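Local coordinates for protein ORF10 (Moritella marina, PDB 6RIW) that probably catalyses the acyl condensation step of polyunsaturated fatty acid synthesis, this chain being the ketosynthase and chain length factor didomain of a longer synthase protein, at residues R499-Q504 with G527-Q532; V693-S698 with V741-A746; Q504-M509 with G697-I702; E531-D536 with I910-Q915. All blocks are in the same frame, centred on the assembly; numbering follows the deposited sequence.

How the interactions relate
The four contacts form one cluster in the second ketosynthase-like half of the chain, their centres about 9 to 14 Å apart and all away from the magnesium site. Interactions 1 and 2 meet through neighbouring strands 527-528 and 741-752, and interaction 3 follows strand 687-694 of interaction 2 into helix 699-706. Residues 531 and 532 lead from interaction 1 into interaction 4, where strand 532-536 takes strand 907-911 as partner. Along the chain interaction 1 closes before interaction 2 opens, while interaction 3 crosses interactions 1 and 4. Loop 499-509, the strand ends and the late 910-915 segment are thus tied together, with Glu743 and Arg505 joined by a salt bridge.

Interaction 1 (R499-Q504 with G527-Q532); sequences RELPEQ and GSYVEQ
Glu531 OE1 receives two donors: Arg499 NH1 at 3.0 Å, the direct arm of a salt bridge, and a water molecule, which donates to OE1 at 2.6 Å and accepts from Arg499 NH2. Because the guanidinium and carboxylate planes stand 77° apart and NH1 approaches from above the carboxylate plane, the pair is not a flat two-pronged one, and the water completes the link. A bend at chi3 (-63°) places NE so that it donates to Glu500 O at 2.8 Å. Pro502 CG lies under the centre of one guanidinium face, 3.6 Å from its plane, and with the bonds it limits how the group can turn. At the other end of Arg499 the backbone makes a single antiparallel bridge with Gly527, bonded in both directions. Between bridge and salt bridge sits Tyr529: Leu501 CD1 comes over one face of its ring, 3.5 Å from CE1 and 23° off the ring normal at the centroid, a CH-pi contact, while Pro502 CD packs on Tyr529 CB at 3.5 Å. The phenol OH bonds to Pro525 O. In the fold, the loop between helices 484-492 and 513-519 packs on the chain that leaves strand 527-528, itself a parallel neighbour of strand 741-752, whose Val741 and Glu743 also touch Tyr529.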
loop_
_atom_site.group_PDB
_atom_site.type_symbol
_atom_site.label_atom_id
_atom_site.label_comp_id
_atom_site.label_asym_id
_atom_site.label_seq_id
_atom_site.Cartn_x
_atom_site.Cartn_y
_atom_site.Cartn_z
ATOM N N ARG A 499 5.535 19.055 -21.626
ATOM C CA ARG A 499 4.425 19.640 -22.380
ATOM C C ARG A 499 3.555 20.427 -21.414
ATOM O O ARG A 499 3.682 20.309 -20.191
ATOM C CB ARG A 499 3.589 18.569 -23.087
ATOM C CG ARG A 499 3.069 17.467 -22.109
ATOM C CD ARG A 499 1.817 16.752 -22.633
ATOM N NE ARG A 499 0.693 17.672 -22.780
ATOM C CZ ARG A 499 -0.407 17.384 -23.478
ATOM N NH1 ARG A 499 -0.516 16.207 -24.086
ATOM N NH2 ARG A 499 -1.396 18.259 -23.562
ATOM N N GLU A 500 2.644 21.226 -21.964
ATOM C CA GLU A 500 1.725 21.902 -21.060
ATOM C C GLU A 500 0.664 20.927 -20.550
ATOM O O GLU A 500 0.437 19.849 -21.109
ATOM C CB GLU A 500 1.076 23.104 -21.755
ATOM C CG GLU A 500 2.093 24.099 -22.295
ATOM C CD GLU A 500 2.846 24.906 -21.234
ATOM O OE1 GLU A 500 2.467 24.906 -20.031
ATOM O OE2 GLU A 500 3.854 25.547 -21.619
ATOM N N LEU A 501 0.014 21.324 -19.467
ATOM C CA LEU A 501 -0.975 20.469 -18.819
ATOM C C LEU A 501 -2.100 20.087 -19.781
ATOM O O LEU A 501 -2.713 20.972 -20.373
ATOM C CB LEU A 501 -1.556 21.217 -17.614
ATOM C CG LEU A 501 -2.626 20.431 -16.841
ATOM C CD1 LEU A 501 -1.964 19.428 -15.937
ATOM C CD2 LEU A 501 -3.489 21.395 -16.007
ATOM N N PRO A 502 -2.405 18.797 -19.955
ATOM C CA PRO A 502 -3.552 18.421 -20.795
ATOM C C PRO A 502 -4.833 19.007 -20.225
ATOM O O PRO A 502 -4.989 19.130 -19.010
ATOM C CB PRO A 502 -3.565 16.887 -20.733
ATOM C CG PRO A 502 -2.131 16.523 -20.376
ATOM C CD PRO A 502 -1.638 17.633 -19.485
ATOM N N GLU A 503 -5.762 19.358 -21.126
ATOM C CA GLU A 503 -6.927 20.149 -20.725
ATOM C C GLU A 503 -7.730 19.532 -19.585
ATOM O O GLU A 503 -8.237 20.275 -18.737
ATOM C CB GLU A 503 -7.844 20.396 -21.937
ATOM C CG GLU A 503 -7.263 21.486 -22.793
ATOM C CD GLU A 503 -8.310 22.322 -23.536
ATOM O OE1 GLU A 503 -9.452 21.824 -23.740
ATOM O OE2 GLU A 503 -7.953 23.470 -23.920
ATOM N N GLN A 504 -7.882 18.209 -19.539
ATOM C CA GLN A 504 -8.692 17.583 -18.498
ATOM C C GLN A 504 -7.874 17.015 -17.342
ATOM O O GLN A 504 -8.453 16.456 -16.402
ATOM C CB GLN A 504 -9.530 16.460 -19.102
ATOM C CG GLN A 504 -10.627 16.947 -20.041
ATOM C CD GLN A 504 -11.271 15.771 -20.732
ATOM O OE1 GLN A 504 -11.746 14.852 -20.070
ATOM N NE2 GLN A 504 -11.273 15.776 -22.065
ATOM N N GLY A 527 5.342 19.949 -17.880
ATOM C CA GLY A 527 5.926 18.708 -17.390
ATOM C C GLY A 527 5.590 17.516 -18.257
ATOM O O GLY A 527 4.927 17.623 -19.293
ATOM N N SER A 528 6.056 16.351 -17.822
ATOM C CA SER A 528 5.857 15.137 -18.619
ATOM C C SER A 528 4.542 14.465 -18.206
ATOM O O SER A 528 4.490 13.456 -17.500
ATOM C CB SER A 528 7.061 14.216 -18.476
ATOM O OG SER A 528 6.905 13.032 -19.232
ATOM N N TYR A 529 3.446 15.071 -18.651
ATOM C CA TYR A 529 2.128 14.566 -18.316
ATOM C C TYR A 529 1.739 13.463 -19.280
ATOM O O TYR A 529 2.128 13.468 -20.460
ATOM C CB TYR A 529 1.065 15.665 -18.394
ATOM C CG TYR A 529 1.256 16.807 -17.437
ATOM C CD1 TYR A 529 0.878 16.685 -16.101
ATOM C CD2 TYR A 529 1.835 18.017 -17.854
ATOM C CE1 TYR A 529 1.044 17.733 -15.208
ATOM C CE2 TYR A 529 2.012 19.061 -16.956
ATOM C CZ TYR A 529 1.597 18.917 -15.640
ATOM O OH TYR A 529 1.773 19.968 -14.755
ATOM N N VAL A 530 0.916 12.546 -18.784
ATOM C CA VAL A 530 0.253 11.547 -19.614
ATOM C C VAL A 530 -1.165 12.051 -19.887
ATOM O O VAL A 530 -1.975 12.177 -18.963
ATOM C CB VAL A 530 0.239 10.169 -18.937
ATOM C CG1 VAL A 530 -0.609 9.183 -19.753
ATOM C CG2 VAL A 530 1.655 9.637 -18.776
ATOM N N GLU A 531 -1.488 12.338 -21.158
ATOM C CA GLU A 531 -2.831 12.839 -21.436
ATOM C C GLU A 531 -3.857 11.712 -21.464
ATOM O O GLU A 531 -4.981 11.876 -20.977
ATOM C CB GLU A 531 -2.852 13.620 -22.764
ATOM C CG GLU A 531 -4.289 13.956 -23.242
ATOM C CD GLU A 531 -4.349 15.080 -24.283
ATOM O OE1 GLU A 531 -3.311 15.387 -24.917
ATOM O OE2 GLU A 531 -5.452 15.648 -24.469
ATOM N N GLN A 532 -3.486 10.555 -22.007
ATOM C CA GLN A 532 -4.423 9.461 -22.219
ATOM C C GLN A 532 -3.642 8.180 -22.485
ATOM O O GLN A 532 -2.457 8.210 -22.815
ATOM C CB GLN A 532 -5.369 9.766 -23.389
ATOM C CG GLN A 532 -4.642 9.991 -24.701
ATOM C CD GLN A 532 -5.546 10.628 -25.759
ATOM O OE1 GLN A 532 -6.269 11.587 -25.485
ATOM N NE2 GLN A 532 -5.518 10.080 -26.961
HETATM O O HOH W 1 -3.136 17.807 -25.836
HETATM O O HOH W 2 -6.856 16.232 -21.355
#

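Interaction 2 (V693-S698 with V741-A746); sequences VDLSGS and VGEGAA
Glu743 lies against the turn that follows strand 687-694, its CB 3.3 Å from Ser696 N and its carboxylate beside Gly697. Its chi1 (65°) sets CG between the backbone N and the carbonyl carbon; the chain is extended beyond it, and OE1 accepts from Gly697 N at 2.8 Å. That N-H comes from well above the carboxylate plane, 59° out of it. The same oxygen pairs with Arg505, and OE2 accepts from Val530 N, so both carboxylate oxygens are occupied in a buried place. An alanine here would keep the CB contact but would probably leave Gly697 N and Val530 N without the carboxylate that accepts from them and Arg505 with Glu587 as its remaining salt-bridge partner. The fit at Gly697 is close: a CB there would come 2.9 Å from Glu743 CD, a clash. Ser696, within the type I turn Leu695-Ser698, donates through OG to Gly742 O at 2.7 Å, in the carbonyl plane and on a lone pair. Farther along, Asp694 and Gly744 form an antiparallel hydrogen-bonded pair, and at the adjoining non-hydrogen-bonded pair Val693 CG2 packs on Ala745 CB at 3.8 Å. Strand 741-752 thus runs between strand 687-694 and strand 469-478, with helix 552-567 packed on Val693 and Leu695 and helix 841-854 on Ala746.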
loop_
_atom_site.group_PDB
_atom_site.type_symbol
_atom_site.label_atom_id
_atom_site.label_comp_id
_atom_site.label_asym_id
_atom_site.label_seq_id
_atom_site.Cartn_x
_atom_site.Cartn_y
_atom_site.Cartn_z
ATOM N N VAL A 693 4.180 2.404 -10.804
ATOM C CA VAL A 693 3.279 3.395 -11.383
ATOM C C VAL A 693 3.145 4.552 -10.408
ATOM O O VAL A 693 3.011 4.353 -9.193
ATOM C CB VAL A 693 1.902 2.793 -11.736
ATOM C CG1 VAL A 693 1.256 2.120 -10.526
ATOM C CG2 VAL A 693 0.972 3.859 -12.319
ATOM N N ASP A 694 3.212 5.762 -10.942
ATOM C CA ASP A 694 2.836 6.945 -10.177
ATOM C C ASP A 694 2.290 7.946 -11.181
ATOM O O ASP A 694 3.029 8.466 -12.028
ATOM C CB ASP A 694 4.016 7.531 -9.395
ATOM C CG ASP A 694 3.557 8.450 -8.262
ATOM O OD1 ASP A 694 2.383 8.914 -8.321
ATOM O OD2 ASP A 694 4.342 8.692 -7.314
ATOM N N LEU A 695 1.002 8.219 -11.096
ATOM C CA LEU A 695 0.443 9.272 -11.942
ATOM C C LEU A 695 0.631 10.609 -11.221
ATOM O O LEU A 695 -0.307 11.285 -10.796
ATOM C CB LEU A 695 -1.000 8.940 -12.300
ATOM C CG LEU A 695 -1.043 7.558 -12.992
ATOM C CD1 LEU A 695 -2.431 7.228 -13.529
ATOM C CD2 LEU A 695 -0.013 7.468 -14.130
ATOM N N SER A 696 1.909 10.985 -11.101
ATOM C CA SER A 696 2.360 12.103 -10.277
ATOM C C SER A 696 2.228 13.465 -10.968
ATOM O O SER A 696 2.828 14.432 -10.493
ATOM C CB SER A 696 3.811 11.884 -9.835
ATOM O OG SER A 696 4.579 11.241 -10.846
ATOM N N GLY A 697 1.477 13.553 -12.061
ATOM C CA GLY A 697 1.109 14.844 -12.605
ATOM C C GLY A 697 -0.224 15.357 -12.103
ATOM O O GLY A 697 -0.684 16.397 -12.575
ATOM N N SER A 698 -0.865 14.670 -11.154
ATOM C CA SER A 698 -2.144 15.137 -10.605
ATOM C C SER A 698 -1.974 16.456 -9.857
ATOM O O SER A 698 -0.895 16.784 -9.367
ATOM C CB SER A 698 -2.728 14.101 -9.640
ATOM O OG SER A 698 -1.803 13.872 -8.585
ATOM N N VAL A 741 8.035 18.109 -13.132
ATOM C CA VAL A 741 6.827 17.278 -13.103
ATOM C C VAL A 741 6.939 16.165 -14.143
ATOM O O VAL A 741 7.333 16.401 -15.296
ATOM C CB VAL A 741 5.578 18.143 -13.362
ATOM C CG1 VAL A 741 4.363 17.268 -13.585
ATOM C CG2 VAL A 741 5.323 19.127 -12.190
ATOM N N GLY A 742 6.604 14.940 -13.738
ATOM C CA GLY A 742 6.502 13.837 -14.680
ATOM C C GLY A 742 5.606 12.771 -14.109
ATOM O O GLY A 742 5.319 12.765 -12.909
ATOM N N GLU A 743 5.152 11.864 -14.977
ATOM C CA GLU A 743 4.348 10.750 -14.480
ATOM C C GLU A 743 4.412 9.586 -15.459
ATOM O O GLU A 743 4.853 9.737 -16.607
ATOM C CB GLU A 743 2.885 11.170 -14.237
ATOM C CG GLU A 743 2.129 11.574 -15.502
ATOM C CD GLU A 743 0.723 12.111 -15.191
ATOM O OE1 GLU A 743 0.269 11.954 -14.036
ATOM O OE2 GLU A 743 0.061 12.694 -16.094
ATOM N N GLY A 744 3.964 8.421 -14.997
ATOM C CA GLY A 744 3.888 7.267 -15.865
ATOM C C GLY A 744 4.025 5.964 -15.096
ATOM O O GLY A 744 3.775 5.895 -13.899
ATOM N N ALA A 745 4.389 4.924 -15.840
ATOM C CA ALA A 745 4.402 3.561 -15.329
ATOM C C ALA A 745 5.429 2.785 -16.138
ATOM O O ALA A 745 5.690 3.116 -17.295
ATOM C CB ALA A 745 3.011 2.901 -15.428
ATOM N N ALA A 746 6.022 1.768 -15.519
ATOM C CA ALA A 746 6.973 0.946 -16.257
ATOM C C ALA A 746 7.122 -0.378 -15.528
ATOM O O ALA A 746 6.718 -0.513 -14.363
ATOM C CB ALA A 746 8.332 1.669 -16.412
#

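Interaction 3 (Q504-M509 with G697-I702); sequences QRWKGM and GSIENI
Trp506 sends its indole from CB across the start of helix 699-706, where Ile699 and Gly697 receive it. With CG anti to the carbonyl carbon (chi1 -70°), the side chain leaves the turn Gln504-Lys507, and CG comes to 3.7 Å from Ile699 CB. At CD2 the same Ile699 CB is 3.6 Å away; it stands over the five-membered ring, 12° off the normal at the centroid, a CH-pi contact. NE1 projects at the rim and donates to Gly697 O at 2.7 Å, a nearly straight bond (166°) that lies in both the ring plane and the carbonyl plane. Round the six-membered ring, Trp506 CE3 meets Ile699 CD1 at 3.6 Å. Trp506 CZ2 meets Ile702 CG1 at 3.9 Å. On the opposite face from Ile699, Leu501 CD1 approaches NE1. Met509 also packs on Ile699, its CB 3.8 Å from Ile699 CD1 and its CE against CG2. Arg505 lays one face of its guanidinium over the Gly697-Ser698 peptide, NH2 being 3.5 Å from Ser698 N without bonding to it. Ser698 is the N-cap of the helix, its OG accepting from Asn701 N. Chemically, the buried indole N-H has an acceptor and the benzene half of the ring meets carbon, while the backbone N of Ile699 lies over the pyrrole part close to NE1 without bonding to it. The Arg505 charge, placed beside a helix N-terminus that would probably disfavour it, is likely to be offset by its salt bridges to Glu743 and Glu587.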
loop_
_atom_site.group_PDB
_atom_site.type_symbol
_atom_site.label_atom_id
_atom_site.label_comp_id
_atom_site.label_asym_id
_atom_site.label_seq_id
_atom_site.Cartn_x
_atom_site.Cartn_y
_atom_site.Cartn_z
ATOM N N GLN A 504 -7.882 18.209 -19.539
ATOM C CA GLN A 504 -8.692 17.583 -18.498
ATOM C C GLN A 504 -7.874 17.015 -17.342
ATOM O O GLN A 504 -8.453 16.456 -16.402
ATOM C CB GLN A 504 -9.530 16.460 -19.102
ATOM C CG GLN A 504 -10.627 16.947 -20.041
ATOM C CD GLN A 504 -11.271 15.771 -20.732
ATOM O OE1 GLN A 504 -11.746 14.852 -20.070
ATOM N NE2 GLN A 504 -11.273 15.776 -22.065
ATOM N N ARG A 505 -6.557 17.145 -17.382
ATOM C CA ARG A 505 -5.714 16.424 -16.431
ATOM C C ARG A 505 -5.963 16.860 -14.981
ATOM O O ARG A 505 -5.870 16.033 -14.067
ATOM C CB ARG A 505 -4.244 16.622 -16.802
ATOM C CG ARG A 505 -3.243 15.845 -15.894
ATOM C CD ARG A 505 -3.277 14.339 -16.208
ATOM N NE ARG A 505 -2.557 13.546 -15.203
ATOM C CZ ARG A 505 -3.117 13.122 -14.071
ATOM N NH1 ARG A 505 -4.385 13.439 -13.771
ATOM N NH2 ARG A 505 -2.413 12.369 -13.220
ATOM N N TRP A 506 -6.218 18.147 -14.737
ATOM C CA TRP A 506 -6.577 18.619 -13.389
ATOM C C TRP A 506 -8.071 18.920 -13.246
ATOM O O TRP A 506 -8.479 19.651 -12.332
ATOM C CB TRP A 506 -5.768 19.861 -13.008
ATOM C CG TRP A 506 -4.304 19.609 -12.746
ATOM C CD1 TRP A 506 -3.624 18.424 -12.886
ATOM C CD2 TRP A 506 -3.345 20.579 -12.314
ATOM N NE1 TRP A 506 -2.282 18.608 -12.547
ATOM C CE2 TRP A 506 -2.096 19.926 -12.206
ATOM C CE3 TRP A 506 -3.428 21.945 -11.988
ATOM C CZ2 TRP A 506 -0.934 20.592 -11.787
ATOM C CZ3 TRP A 506 -2.273 22.607 -11.566
ATOM C CH2 TRP A 506 -1.038 21.934 -11.481
ATOM N N LYS A 507 -8.906 18.350 -14.113
ATOM C CA LYS A 507 -10.344 18.627 -14.087
ATOM C C LYS A 507 -10.609 20.127 -14.141
ATOM O O LYS A 507 -11.594 20.627 -13.571
ATOM C CB LYS A 507 -11.008 17.991 -12.849
ATOM C CG LYS A 507 -11.037 16.483 -12.884
ATOM C CD LYS A 507 -11.787 15.867 -11.677
ATOM C CE LYS A 507 -12.007 14.374 -11.935
ATOM N NZ LYS A 507 -12.952 13.696 -10.982
ATOM N N GLY A 508 -9.729 20.857 -14.841
ATOM C CA GLY A 508 -9.885 22.283 -15.038
ATOM C C GLY A 508 -9.530 23.131 -13.843
ATOM O O GLY A 508 -9.684 24.352 -13.911
ATOM N N MET A 509 -9.043 22.529 -12.750
ATOM C CA MET A 509 -8.758 23.294 -11.541
ATOM C C MET A 509 -7.638 24.321 -11.711
ATOM O O MET A 509 -7.554 25.248 -10.898
ATOM C CB MET A 509 -8.431 22.332 -10.388
ATOM C CG MET A 509 -9.676 21.550 -9.916
ATOM S SD MET A 509 -9.316 20.506 -8.466
ATOM C CE MET A 509 -9.239 18.891 -9.234
ATOM N N GLY A 697 1.477 13.553 -12.061
ATOM C CA GLY A 697 1.109 14.844 -12.605
ATOM C C GLY A 697 -0.224 15.357 -12.103
ATOM O O GLY A 697 -0.684 16.397 -12.575
ATOM N N SER A 698 -0.865 14.670 -11.154
ATOM C CA SER A 698 -2.144 15.137 -10.605
ATOM C C SER A 698 -1.974 16.456 -9.857
ATOM O O SER A 698 -0.895 16.784 -9.367
ATOM C CB SER A 698 -2.728 14.101 -9.640
ATOM O OG SER A 698 -1.803 13.872 -8.585
ATOM N N ILE A 699 -3.076 17.209 -9.726
ATOM C CA ILE A 699 -2.962 18.425 -8.932
ATOM C C ILE A 699 -2.662 18.079 -7.477
ATOM O O ILE A 699 -1.976 18.837 -6.773
ATOM C CB ILE A 699 -4.224 19.301 -9.063
ATOM C CG1 ILE A 699 -3.946 20.695 -8.478
ATOM C CG2 ILE A 699 -5.471 18.595 -8.432
ATOM C CD1 ILE A 699 -5.060 21.742 -8.739
ATOM N N GLU A 700 -3.140 16.930 -7.010
ATOM C CA GLU A 700 -2.863 16.534 -5.629
ATOM C C GLU A 700 -1.374 16.300 -5.420
ATOM O O GLU A 700 -0.812 16.701 -4.391
ATOM C CB GLU A 700 -3.644 15.272 -5.276
ATOM C CG GLU A 700 -5.151 15.477 -5.218
ATOM C CD GLU A 700 -5.875 15.228 -6.542
ATOM O OE1 GLU A 700 -5.226 15.252 -7.625
ATOM O OE2 GLU A 700 -7.107 15.019 -6.502
ATOM N N ASN A 701 -0.716 15.644 -6.379
ATOM C CA ASN A 701 0.716 15.439 -6.203
ATOM C C ASN A 701 1.493 16.736 -6.319
ATOM O O ASN A 701 2.462 16.937 -5.587
ATOM C CB ASN A 701 1.289 14.427 -7.185
ATOM C CG ASN A 701 2.731 14.086 -6.839
ATOM O OD1 ASN A 701 2.995 13.556 -5.752
ATOM N ND2 ASN A 701 3.665 14.420 -7.722
ATOM N N ILE A 702 1.109 17.630 -7.233
ATOM C CA ILE A 702 1.833 18.897 -7.314
ATOM C C ILE A 702 1.688 19.667 -5.996
ATOM O O ILE A 702 2.672 20.189 -5.441
ATOM C CB ILE A 702 1.358 19.729 -8.526
ATOM C CG1 ILE A 702 2.186 19.435 -9.782
ATOM C CG2 ILE A 702 1.632 21.236 -8.251
ATOM C CD1 ILE A 702 2.209 17.989 -10.216
#

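Interaction 4 (E531-D536 with I910-Q915); sequences EQLDID and IKLGGQ
Ile910 and Ile535 mark the tight part of this contact, where Ile910 CD1 comes to 3.8 Å from Ile535 CG2 as the two side chains cross. Leu533 belongs to the same apolar layer: its CD1 faces Ile910 CB, and its CD2 is 4.2 Å from Leu912 CD1. The backbones hold this layer in register. Leu533 and Ile910 form an antiparallel hydrogen-bonded pair, with Ile910 N donating to Leu533 O at 2.9 Å, and the ladder continues to Leu912 N, which donates to Glu531 O at 3.1 Å. The other face, with Gln532 and Lys911, is looser, polar and partly exposed. There the two side chains lie side by side and point the same way, and the bend at chi4 (-66°) turns Lys911 NZ onto Gln532 OE1 at 2.9 Å, close to the line of its C=O bond (175°). Glu531 OE2 adds a long, weak ion pair to the same NZ at 3.3 Å, the firmer salt bridge of this carboxylate being the one to Arg499. A leucine in place of Lys911 would probably leave Gln532 OE1 without this donor and take away the weaker, second counter-charge of Glu531. A water donates to both Glu531 O, at 2.8 Å, and Leu912 O, bridging the two segments just beyond the paired strands. The result is a small two-stranded antiparallel sheet, 532-536 with 907-911, brought together from segments 374 residues apart. Its apolar face rests on helix 552-567, Phe537 and Phe540 of helix 537-540 touch Ile910 and Ile535, and Gly914 bonds onward to the loop at Gln504.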
loop_
_atom_site.group_PDB
_atom_site.type_symbol
_atom_site.label_atom_id
_atom_site.label_comp_id
_atom_site.label_asym_id
_atom_site.label_seq_id
_atom_site.Cartn_x
_atom_site.Cartn_y
_atom_site.Cartn_z
ATOM N N GLU A 531 -1.488 12.338 -21.158
ATOM C CA GLU A 531 -2.831 12.839 -21.436
ATOM C C GLU A 531 -3.857 11.712 -21.464
ATOM O O GLU A 531 -4.981 11.876 -20.977
ATOM C CB GLU A 531 -2.852 13.620 -22.764
ATOM C CG GLU A 531 -4.289 13.956 -23.242
ATOM C CD GLU A 531 -4.349 15.080 -24.283
ATOM O OE1 GLU A 531 -3.311 15.387 -24.917
ATOM O OE2 GLU A 531 -5.452 15.648 -24.469
ATOM N N GLN A 532 -3.486 10.555 -22.007
ATOM C CA GLN A 532 -4.423 9.461 -22.219
ATOM C C GLN A 532 -3.642 8.180 -22.485
ATOM O O GLN A 532 -2.457 8.210 -22.815
ATOM C CB GLN A 532 -5.369 9.766 -23.389
ATOM C CG GLN A 532 -4.642 9.991 -24.701
ATOM C CD GLN A 532 -5.546 10.628 -25.759
ATOM O OE1 GLN A 532 -6.269 11.587 -25.485
ATOM N NE2 GLN A 532 -5.518 10.080 -26.961
ATOM N N LEU A 533 -4.330 7.051 -22.356
ATOM C CA LEU A 533 -3.781 5.773 -22.775
ATOM C C LEU A 533 -4.792 5.040 -23.648
ATOM O O LEU A 533 -6.005 5.201 -23.486
ATOM C CB LEU A 533 -3.404 4.911 -21.573
ATOM C CG LEU A 533 -4.557 4.776 -20.580
ATOM C CD1 LEU A 533 -5.259 3.438 -20.770
ATOM C CD2 LEU A 533 -4.064 4.895 -19.166
ATOM N N ASP A 534 -4.279 4.233 -24.573
ATOM C CA ASP A 534 -5.082 3.294 -25.351
ATOM C C ASP A 534 -4.883 1.890 -24.790
ATOM O O ASP A 534 -3.744 1.440 -24.629
ATOM C CB ASP A 534 -4.676 3.302 -26.825
ATOM C CG ASP A 534 -4.693 4.687 -27.443
ATOM O OD1 ASP A 534 -5.049 5.676 -26.757
ATOM O OD2 ASP A 534 -4.336 4.779 -28.639
ATOM N N ILE A 535 -5.980 1.197 -24.502
ATOM C CA ILE A 535 -5.893 -0.121 -23.885
ATOM C C ILE A 535 -6.931 -1.042 -24.517
ATOM O O ILE A 535 -8.032 -0.608 -24.871
ATOM C CB ILE A 535 -6.064 -0.020 -22.352
ATOM C CG1 ILE A 535 -5.669 -1.327 -21.660
ATOM C CG2 ILE A 535 -7.472 0.404 -21.980
ATOM C CD1 ILE A 535 -5.090 -1.113 -20.249
ATOM N N ASP A 536 -6.572 -2.317 -24.665
ATOM C CA ASP A 536 -7.462 -3.331 -25.240
ATOM C C ASP A 536 -8.379 -3.858 -24.143
ATOM O O ASP A 536 -7.969 -4.683 -23.325
ATOM C CB ASP A 536 -6.654 -4.464 -25.868
ATOM C CG ASP A 536 -7.517 -5.678 -26.236
ATOM O OD1 ASP A 536 -8.749 -5.535 -26.378
ATOM O OD2 ASP A 536 -6.953 -6.778 -26.400
ATOM N N ILE A 910 -8.647 6.192 -22.845
ATOM C CA ILE A 910 -9.057 6.663 -21.528
ATOM C C ILE A 910 -8.196 7.865 -21.181
ATOM O O ILE A 910 -6.960 7.778 -21.219
ATOM C CB ILE A 910 -8.929 5.563 -20.469
ATOM C CG1 ILE A 910 -9.910 4.435 -20.797
ATOM C CG2 ILE A 910 -9.196 6.125 -19.080
ATOM C CD1 ILE A 910 -9.478 3.092 -20.295
ATOM N N LYS A 911 -8.842 8.991 -20.882
ATOM C CA LYS A 911 -8.142 10.218 -20.538
ATOM C C LYS A 911 -7.905 10.274 -19.038
ATOM O O LYS A 911 -8.759 9.866 -18.247
ATOM C CB LYS A 911 -8.936 11.449 -20.989
ATOM C CG LYS A 911 -8.850 11.698 -22.493
ATOM C CD LYS A 911 -9.689 12.889 -22.924
ATOM C CE LYS A 911 -9.498 13.196 -24.410
ATOM N NZ LYS A 911 -8.105 13.654 -24.704
ATOM N N LEU A 912 -6.730 10.762 -18.653
ATOM C CA LEU A 912 -6.444 10.998 -17.243
ATOM C C LEU A 912 -7.138 12.289 -16.797
ATOM O O LEU A 912 -7.456 13.161 -17.608
ATOM C CB LEU A 912 -4.934 11.077 -17.013
ATOM C CG LEU A 912 -4.253 9.710 -16.867
ATOM C CD1 LEU A 912 -4.220 8.985 -18.198
ATOM C CD2 LEU A 912 -2.831 9.901 -16.344
ATOM N N GLY A 913 -7.376 12.407 -15.497
ATOM C CA GLY A 913 -8.196 13.489 -15.007
ATOM C C GLY A 913 -9.650 13.125 -15.205
ATOM O O GLY A 913 -10.059 11.985 -14.963
ATOM N N GLY A 914 -10.449 14.080 -15.656
ATOM C CA GLY A 914 -11.847 13.792 -15.897
ATOM C C GLY A 914 -12.609 15.067 -16.182
ATOM O O GLY A 914 -12.024 16.092 -16.534
ATOM N N GLN A 915 -13.926 14.972 -16.021
ATOM C CA GLN A 915 -14.831 16.091 -16.265
ATOM C C GLN A 915 -14.350 17.374 -15.592
ATOM O O GLN A 915 -13.869 17.359 -14.455
ATOM C CB GLN A 915 -16.222 15.715 -15.744
ATOM C CG GLN A 915 -17.270 16.798 -15.870
ATOM C CD GLN A 915 -18.653 16.215 -15.846
ATOM O OE1 GLN A 915 -19.047 15.566 -14.881
ATOM N NE2 GLN A 915 -19.395 16.419 -16.921
HETATM O O HOH W 3 -6.007 14.148 -19.681
#